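Local coordinates for ripening-associated protein (PDB 4PIT), which binds mannose-containing sugars as a jacalin-type banana lectin, here holding dimannose in two pockets, at residues B[28-33]-B[39-44]; B[61-66]-B[102-107]; B[74-79]-B[133-138]. The protein carries 1 engineered substitution. All coordinates share one frame; numbering follows the deposited sequence. Where two conformers were deposited one is given.

Contact 1 of 3, residues B[28-33]-B[39-44]; sequences SVKIFS and GVDVTF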
loop_
_atom_site.group_PDB
_atom_site.type_symbol
_atom_site.label_atom_id
_atom_site.label_comp_id
_atom_site.label_asym_id
_atom_site.label_seq_id
_atom_site.Cartn_x
_atom_site.Cartn_y
_atom_site.Cartn_z
ATOM N N SER B 28 -13.672 8.469 14.230
ATOM C CA SER B 28 -13.548 9.615 13.342
ATOM C C SER B 28 -12.088 10.000 13.189
ATOM O O SER B 28 -11.238 9.669 14.033
ATOM C CB SER B 28 -14.378 10.807 13.795
ATOM O OG SER B 28 -13.922 11.322 15.028
ATOM N N VAL B 29 -11.798 10.634 12.048
ATOM C CA VAL B 29 -10.484 11.143 11.727
ATOM C C VAL B 29 -10.670 12.600 11.337
ATOM O O VAL B 29 -11.465 12.878 10.450
ATOM C CB VAL B 29 -9.815 10.306 10.599
ATOM C CG1 VAL B 29 -8.498 10.933 10.138
ATOM C CG2 VAL B 29 -9.575 8.852 11.054
ATOM N N LYS B 30 -9.901 13.510 11.927
ATOM C CA LYS B 30 -9.976 14.924 11.585
ATOM C C LYS B 30 -8.649 15.277 10.992
ATOM O O LYS B 30 -7.628 15.181 11.686
ATOM C CB LYS B 30 -10.283 15.756 12.846
ATOM C CG LYS B 30 -10.540 17.226 12.581
ATOM C CD LYS B 30 -10.892 17.963 13.883
ATOM C CE LYS B 30 -12.290 17.702 14.397
ATOM N NZ LYS B 30 -12.486 18.361 15.727
ATOM N N ILE B 31 -8.637 15.622 9.697
ATOM C CA ILE B 31 -7.396 15.961 9.009
ATOM C C ILE B 31 -7.259 17.478 8.981
ATOM O O ILE B 31 -8.154 18.153 8.470
ATOM C CB ILE B 31 -7.404 15.369 7.574
ATOM C CG1 ILE B 31 -7.493 13.801 7.617
ATOM C CG2 ILE B 31 -6.152 15.844 6.769
ATOM C CD1 ILE B 31 -7.874 13.095 6.243
ATOM N N PHE B 32 -6.119 18.017 9.477
ATOM C CA PHE B 32 -5.851 19.469 9.473
ATOM C C PHE B 32 -4.942 19.753 8.334
ATOM O O PHE B 32 -3.879 19.125 8.224
ATOM C CB PHE B 32 -5.207 19.934 10.777
ATOM C CG PHE B 32 -6.110 19.753 11.972
ATOM C CD1 PHE B 32 -6.174 18.528 12.630
ATOM C CD2 PHE B 32 -6.823 20.832 12.488
ATOM C CE1 PHE B 32 -6.961 18.377 13.783
ATOM C CE2 PHE B 32 -7.607 20.686 13.646
ATOM C CZ PHE B 32 -7.693 19.448 14.259
ATOM N N SER B 33 -5.350 20.648 7.442
ATOM C CA SER B 33 -4.514 20.907 6.287
ATOM C C SER B 33 -4.592 22.333 5.822
ATOM O O SER B 33 -5.595 23.026 6.048
ATOM C CB SER B 33 -4.921 19.998 5.123
ATOM O OG SER B 33 -6.237 20.269 4.658
ATOM N N GLY B 39 -1.623 17.903 10.342
ATOM C CA GLY B 39 -1.736 16.939 11.408
ATOM C C GLY B 39 -3.057 16.240 11.344
ATOM O O GLY B 39 -3.859 16.476 10.429
ATOM N N VAL B 40 -3.273 15.300 12.270
ATOM C CA VAL B 40 -4.516 14.518 12.287
ATOM C C VAL B 40 -4.936 14.218 13.720
ATOM O O VAL B 40 -4.084 13.820 14.516
ATOM C CB VAL B 40 -4.373 13.173 11.503
ATOM C CG1 VAL B 40 -5.693 12.424 11.428
ATOM C CG2 VAL B 40 -3.819 13.362 10.102
ATOM N N ASP B 41 -6.266 14.312 14.019
ATOM C CA ASP B 41 -6.831 13.870 15.282
ATOM C C ASP B 41 -7.451 12.528 14.981
ATOM O O ASP B 41 -8.213 12.433 14.016
ATOM C CB ASP B 41 -7.910 14.789 15.847
ATOM C CG ASP B 41 -7.466 16.054 16.512
ATOM O OD1 ASP B 41 -6.253 16.188 16.787
ATOM O OD2 ASP B 41 -8.331 16.893 16.804
ATOM N N VAL B 42 -7.159 11.505 15.764
ATOM C CA VAL B 42 -7.838 10.234 15.595
ATOM C C VAL B 42 -8.651 10.032 16.833
ATOM O O VAL B 42 -8.100 10.102 17.947
ATOM C CB VAL B 42 -6.896 9.028 15.342
ATOM C CG1 VAL B 42 -7.670 7.723 15.167
ATOM C CG2 VAL B 42 -5.946 9.285 14.147
ATOM N N THR B 43 -9.971 9.828 16.664
ATOM C CA THR B 43 -10.866 9.591 17.806
ATOM C C THR B 43 -11.309 8.158 17.746
ATOM O O THR B 43 -11.732 7.680 16.685
ATOM C CB THR B 43 -12.049 10.587 17.806
ATOM O OG1 THR B 43 -11.543 11.933 17.871
ATOM C CG2 THR B 43 -12.995 10.381 19.016
ATOM N N PHE B 44 -11.208 7.465 18.883
ATOM C CA PHE B 44 -11.539 6.060 18.918
ATOM C C PHE B 44 -12.216 5.693 20.219
ATOM O O PHE B 44 -12.168 6.467 21.187
ATOM C CB PHE B 44 -10.250 5.230 18.745
ATOM C CG PHE B 44 -9.202 5.488 19.805
ATOM C CD1 PHE B 44 -9.240 4.810 21.023
ATOM C CD2 PHE B 44 -8.181 6.407 19.583
ATOM C CE1 PHE B 44 -8.286 5.072 22.022
ATOM C CE2 PHE B 44 -7.217 6.644 20.574
ATOM C CZ PHE B 44 -7.270 5.960 21.765
HETATM O O HOH W 1 -11.052 13.123 15.577
HETATM O O HOH W 2 -10.904 16.385 17.256
#
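The ring of F32 turns its edge to the partner strand: G39 O and D41 CG both lie in the ring plane, and F32 CE1 comes 3.6 Å from D41 CG. Ring and carboxylate are twisted 73° apart. With CG anti to the carbonyl carbon (chi1 -64°), F32 swings along the sheet toward D41. K30 and D41 lie side by side on the same face; K30 NZ stays 4.5 Å from D41 OD2, too far for a salt bridge, and one water joins them, accepting from K30 NZ and donating to D41 OD2. D41 OD1 is taken by H54. On the other face V29, I31 and V40 gather their apolar branches. Backbone bonds pair S28 with T43 and K30 with D41 in both directions; K30 N reaches D41 O at 2.9 Å. F32 N to G39 O adds another, and the return bond from G39 N is weak. These strands form the antiparallel hairpin 25-33/37-46 at the middle of a four-stranded sheet, flanked by strand 61-66 beyond 28-33 and strand 49-56 beyond 39-44, with F104 of strand 100-104 against I31.

Contact 2 of 3, residues B[61-66]-B[102-107]; sequences TPHEIV and GPFGNT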
loop_
_atom_site.group_PDB
_atom_site.type_symbol
_atom_site.label_atom_id
_atom_site.label_comp_id
_atom_site.label_asym_id
_atom_site.label_seq_id
_atom_site.Cartn_x
_atom_site.Cartn_y
_atom_site.Cartn_z
ATOM N N THR B 61 -6.638 23.856 8.606
ATOM C CA THR B 61 -8.090 23.855 8.753
ATOM C C THR B 61 -8.570 22.400 8.903
ATOM O O THR B 61 -8.133 21.556 8.122
ATOM C CB THR B 61 -8.719 24.519 7.474
ATOM O OG1 THR B 61 -8.300 25.882 7.426
ATOM C CG2 THR B 61 -10.258 24.467 7.465
ATOM N N PRO B 62 -9.496 22.089 9.828
ATOM C CA PRO B 62 -9.947 20.695 9.976
ATOM C C PRO B 62 -10.955 20.245 8.914
ATOM O O PRO B 62 -11.810 21.018 8.452
ATOM C CB PRO B 62 -10.599 20.691 11.356
ATOM C CG PRO B 62 -11.137 22.098 11.511
ATOM C CD PRO B 62 -10.098 22.968 10.856
ATOM N N HIS B 63 -10.861 18.966 8.564
ATOM C CA HIS B 63 -11.755 18.246 7.659
ATOM C C HIS B 63 -12.063 16.905 8.312
ATOM O O HIS B 63 -11.151 16.084 8.480
ATOM C CB HIS B 63 -11.079 18.069 6.295
ATOM C CG HIS B 63 -10.589 19.357 5.713
ATOM N ND1 HIS B 63 -11.462 20.241 5.097
ATOM C CD2 HIS B 63 -9.341 19.882 5.696
ATOM C CE1 HIS B 63 -10.714 21.266 4.701
ATOM N NE2 HIS B 63 -9.438 21.108 5.053
ATOM N N GLU B 64 -13.323 16.666 8.696
ATOM C CA GLU B 64 -13.655 15.465 9.450
ATOM C C GLU B 64 -14.244 14.365 8.621
ATOM O O GLU B 64 -15.071 14.596 7.717
ATOM C CB GLU B 64 -14.637 15.798 10.573
ATOM C CG GLU B 64 -14.394 15.021 11.855
ATOM C CD GLU B 64 -15.136 15.625 13.041
ATOM O OE1 GLU B 64 -15.834 16.653 12.866
ATOM O OE2 GLU B 64 -15.017 15.064 14.150
ATOM N N ILE B 65 -13.855 13.148 8.985
ATOM C CA ILE B 65 -14.387 11.903 8.480
ATOM C C ILE B 65 -15.017 11.227 9.672
ATOM O O ILE B 65 -14.285 10.747 10.541
ATOM C CB ILE B 65 -13.309 11.005 7.814
ATOM C CG1 ILE B 65 -12.598 11.762 6.671
ATOM C CG2 ILE B 65 -13.942 9.669 7.328
ATOM C CD1 ILE B 65 -11.385 10.970 6.083
ATOM N N VAL B 66 -16.354 11.256 9.784
ATOM C CA VAL B 66 -17.046 10.656 10.921
ATOM C C VAL B 66 -17.693 9.387 10.426
ATOM O O VAL B 66 -18.604 9.448 9.581
ATOM C CB VAL B 66 -18.085 11.629 11.557
ATOM C CG1 VAL B 66 -18.711 11.040 12.826
ATOM C CG2 VAL B 66 -17.476 12.988 11.861
ATOM N N GLY B 102 -11.800 13.801 0.716
ATOM C CA GLY B 102 -10.610 14.506 0.295
ATOM C C GLY B 102 -10.227 14.221 -1.143
ATOM O O GLY B 102 -11.093 13.958 -1.988
ATOM N N PRO B 103 -8.928 14.243 -1.447
ATOM C CA PRO B 103 -7.802 14.492 -0.533
ATOM C C PRO B 103 -7.773 15.926 -0.027
ATOM O O PRO B 103 -8.318 16.848 -0.657
ATOM C CB PRO B 103 -6.578 14.180 -1.409
ATOM C CG PRO B 103 -7.042 14.483 -2.809
ATOM C CD PRO B 103 -8.447 13.964 -2.817
ATOM N N PHE B 104 -7.140 16.106 1.128
ATOM C CA PHE B 104 -6.970 17.401 1.782
ATOM C C PHE B 104 -5.519 17.765 1.724
ATOM O O PHE B 104 -4.646 16.909 1.923
ATOM C CB PHE B 104 -7.469 17.303 3.233
ATOM C CG PHE B 104 -8.874 16.776 3.309
ATOM C CD1 PHE B 104 -9.943 17.534 2.833
ATOM C CD2 PHE B 104 -9.123 15.492 3.783
ATOM C CE1 PHE B 104 -11.249 17.013 2.844
ATOM C CE2 PHE B 104 -10.433 14.992 3.839
ATOM C CZ PHE B 104 -11.486 15.770 3.401
ATOM N N GLY B 105 -5.246 19.036 1.458
ATOM C CA GLY B 105 -3.886 19.525 1.267
ATOM C C GLY B 105 -3.736 20.014 -0.162
ATOM O O GLY B 105 -4.481 19.574 -1.041
ATOM N N ASN B 106 -2.760 20.890 -0.417
ATOM C CA ASN B 106 -2.637 21.531 -1.728
ATOM C C ASN B 106 -1.261 21.424 -2.366
ATOM O O ASN B 106 -1.001 22.128 -3.360
ATOM C CB ASN B 106 -2.999 23.022 -1.570
ATOM C CG ASN B 106 -4.461 23.271 -1.266
ATOM O OD1 ASN B 106 -4.818 24.075 -0.402
ATOM N ND2 ASN B 106 -5.343 22.588 -1.964
ATOM N N THR B 107 -0.392 20.523 -1.885
ATOM C CA THR B 107 0.944 20.413 -2.438
ATOM C C THR B 107 1.174 19.011 -2.987
ATOM O O THR B 107 1.087 18.017 -2.265
ATOM C CB THR B 107 2.007 20.797 -1.398
ATOM O OG1 THR B 107 1.717 22.091 -0.852
ATOM C CG2 THR B 107 3.431 20.811 -1.996
#
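Two edge strands from different sheets of the jacalin-like fold, a beta-prism, meet here through one aromatic pair: H63 of strand 61-66 and F104 of strand 100-104. The rings form an offset stack, their planes only 5° apart and their centroids separated by 4.5 Å. The offset carries F104 CD1 over the imidazole face toward its rim, where it lies 3.5 Å from H63 CG. On the phenyl side it is the methylene that takes the central place: H63 CB sits over the middle of the F104 ring, 3.6 Å from the centroid and 11° off the normal, a CH-pi contact. H63 therefore covers the phenyl with its CB as well as its imidazole. Both side chains put CG anti to the carbonyl carbon (chi1 -54° in each), which brings the two rings face to face although the CA atoms are 7.6 Å apart. On the opposite face of F104, G102 CA of its own strand lies 3.4 Å above the plane, near the rim. No hydrogen bond crosses between the segments. Strand 61-66 is bonded through its backbone to strand 25-33, whose I31 and S33 also touch F104; on the other side, F104 pairs through its backbone with L92 of strand 86-96, so the stack bridges the margins of two sheets.

Contact 3 of 3, residues B[74-79]-B[133-138]; sequences VGMAGE and DAIGVY. With MAN (alpha-D-mannopyranose), chain F.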
loop_
_atom_site.group_PDB
_atom_site.type_symbol
_atom_site.label_atom_id
_atom_site.label_comp_id
_atom_site.label_asym_id
_atom_site.label_seq_id
_atom_site.Cartn_x
_atom_site.Cartn_y
_atom_site.Cartn_z
ATOM N N VAL B 74 -11.471 1.902 3.882
ATOM C CA VAL B 74 -11.013 0.849 2.962
ATOM C C VAL B 74 -9.969 1.347 1.967
ATOM O O VAL B 74 -9.606 0.628 1.023
ATOM C CB VAL B 74 -12.192 0.182 2.203
ATOM C CG1 VAL B 74 -13.106 -0.546 3.171
ATOM C CG2 VAL B 74 -12.955 1.174 1.301
ATOM N N GLY B 75 -9.493 2.568 2.160
ATOM C CA GLY B 75 -8.491 3.087 1.262
ATOM C C GLY B 75 -7.870 4.344 1.810
ATOM O O GLY B 75 -8.511 5.088 2.555
ATOM N N MET B 76 -6.648 4.612 1.369
ATOM C CA MET B 76 -5.907 5.805 1.735
ATOM C C MET B 76 -5.042 6.194 0.561
ATOM O O MET B 76 -4.458 5.303 -0.078
ATOM C CB MET B 76 -5.050 5.554 3.000
ATOM C CG MET B 76 -4.343 6.823 3.511
ATOM S SD MET B 76 -3.496 6.542 5.078
ATOM C CE MET B 76 -2.117 5.574 4.519
ATOM N N ALA B 77 -4.901 7.489 0.290
ATOM C CA ALA B 77 -4.032 7.924 -0.795
ATOM C C ALA B 77 -3.583 9.341 -0.541
ATOM O O ALA B 77 -4.137 10.033 0.304
ATOM C CB ALA B 77 -4.761 7.829 -2.138
ATOM N N GLY B 78 -2.595 9.789 -1.291
ATOM C CA GLY B 78 -2.164 11.170 -1.139
ATOM C C GLY B 78 -0.911 11.431 -1.904
ATOM O O GLY B 78 -0.631 10.745 -2.895
ATOM N N GLU B 79 -0.156 12.451 -1.458
ATOM C CA GLU B 79 1.083 12.880 -2.080
ATOM C C GLU B 79 2.116 13.183 -1.040
ATOM O O GLU B 79 1.783 13.796 -0.013
ATOM C CB GLU B 79 0.871 14.163 -2.889
ATOM C CG GLU B 79 -0.190 14.076 -3.966
ATOM C CD GLU B 79 0.333 13.820 -5.358
ATOM O OE1 GLU B 79 1.560 13.953 -5.568
ATOM O OE2 GLU B 79 -0.494 13.544 -6.257
ATOM N N ASP B 133 4.568 14.356 8.956
ATOM C CA ASP B 133 5.672 13.810 8.174
ATOM C C ASP B 133 5.331 12.536 7.463
ATOM O O ASP B 133 5.735 12.360 6.311
ATOM C CB ASP B 133 6.877 13.540 9.076
ATOM C CG ASP B 133 7.423 14.812 9.694
ATOM O OD1 ASP B 133 6.728 15.396 10.574
ATOM O OD2 ASP B 133 8.504 15.276 9.246
ATOM N N ALA B 134 4.607 11.619 8.144
ATOM C CA ALA B 134 4.342 10.321 7.507
ATOM C C ALA B 134 3.139 9.658 8.131
ATOM O O ALA B 134 2.794 9.929 9.281
ATOM C CB ALA B 134 5.559 9.414 7.649
ATOM N N ILE B 135 2.521 8.763 7.369
ATOM C CA ILE B 135 1.380 7.987 7.883
ATOM C C ILE B 135 1.414 6.584 7.302
ATOM O O ILE B 135 1.754 6.386 6.143
ATOM C CB ILE B 135 0.033 8.717 7.599
ATOM C CG1 ILE B 135 -1.106 8.082 8.439
ATOM C CG2 ILE B 135 -0.292 8.744 6.093
ATOM C CD1 ILE B 135 -2.458 8.934 8.466
ATOM N N GLY B 136 1.024 5.617 8.127
ATOM C CA GLY B 136 0.853 4.225 7.744
ATOM C C GLY B 136 -0.359 3.678 8.474
ATOM O O GLY B 136 -0.958 4.351 9.334
ATOM N N VAL B 137 -0.762 2.461 8.086
ATOM C CA VAL B 137 -1.971 1.858 8.650
ATOM C C VAL B 137 -1.797 0.412 9.047
ATOM O O VAL B 137 -0.987 -0.318 8.470
ATOM C CB VAL B 137 -3.176 1.960 7.657
ATOM C CG1 VAL B 137 -3.641 3.407 7.473
ATOM C CG2 VAL B 137 -2.894 1.314 6.315
ATOM N N TYR B 138 -2.574 0.011 10.043
ATOM C CA TYR B 138 -2.790 -1.394 10.398
ATOM C C TYR B 138 -3.941 -1.892 9.572
ATOM O O TYR B 138 -4.877 -1.113 9.335
ATOM C CB TYR B 138 -3.152 -1.558 11.874
ATOM C CG TYR B 138 -1.991 -1.354 12.815
ATOM C CD1 TYR B 138 -1.571 -0.073 13.174
ATOM C CD2 TYR B 138 -1.359 -2.438 13.410
ATOM C CE1 TYR B 138 -0.528 0.121 14.076
ATOM C CE2 TYR B 138 -0.323 -2.260 14.323
ATOM C CZ TYR B 138 0.105 -0.980 14.645
ATOM O OH TYR B 138 1.149 -0.817 15.528
HETATM C C1 MAN F . 9.652 20.641 12.003
HETATM C C2 MAN F . 10.344 19.572 12.838
HETATM C C3 MAN F . 10.862 18.449 11.942
HETATM C C4 MAN F . 9.735 17.896 11.069
HETATM C C5 MAN F . 9.049 19.030 10.312
HETATM C C6 MAN F . 7.836 18.580 9.537
HETATM O O2 MAN F . 9.383 19.051 13.758
HETATM O O3 MAN F . 11.448 17.410 12.716
HETATM O O4 MAN F . 10.280 16.990 10.113
HETATM O O5 MAN F . 8.597 20.054 11.223
HETATM O O6 MAN F . 6.838 18.057 10.419
#
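Apolar contacts made by M76 with I135 and V137 carry the whole meeting of strands 73-83 and 134-140, and no hydrogen bond crosses it. M76 leaves its strand with CG anti to the backbone N (chi1 -175°), runs on extended through chi2 and bends at chi3 (73°). This brings both the sulfur and the terminal methyl to the opposing strand. M76 SD lies 3.9 Å from V137 CG1, while M76 CE is 4.0 Å from I135 CG2, so the thioether end touches one branch of each beta-branched residue. M76 and V137 run alongside each other with opposite headings, while I135 meets the thioether at a slant. In the beta-prism of jacalin-like lectins this is sheet-to-sheet packing in the interior: W10, L92, F94 and F112 add to the surroundings of M76, and F124 touches both I135 and V137. Polar binding of sugar is confined to the start of 133-138. D133 and A134 both face R127 across the sheet, a classic beta bulge, and D133 grips a mannose with both carboxylate oxygens: the sugar's O6 donates to D133 OD1 at 2.7 Å and its O4 donates to D133 OD2 at 2.6 Å. Backbone N atoms of G15, K130 and F131 also hydrogen-bond this mannose.

Contact 1 lies within one sheet; contacts 2 and 3 join different pairs of sheets. Contact 1 is buried and joins neighbouring strands through backbone hydrogen bonds, with one face purely aliphatic and the other polar apart from F32. Of the side-chain meetings, contact 2 is an aromatic stack at the surface, contact 3 an aliphatic and thioether cluster near the centre of the chain. Contacts 1 and 2 share a sheet, since strand 25-33 pairs with strand 61-66 through V29 O to I65 N and I31 O to H63 N. Contacts 2 and 3 both use the sheet holding strands 73-83 and 100-104. Of the three, contact 3 alone includes a residue of a sugar pocket, D133.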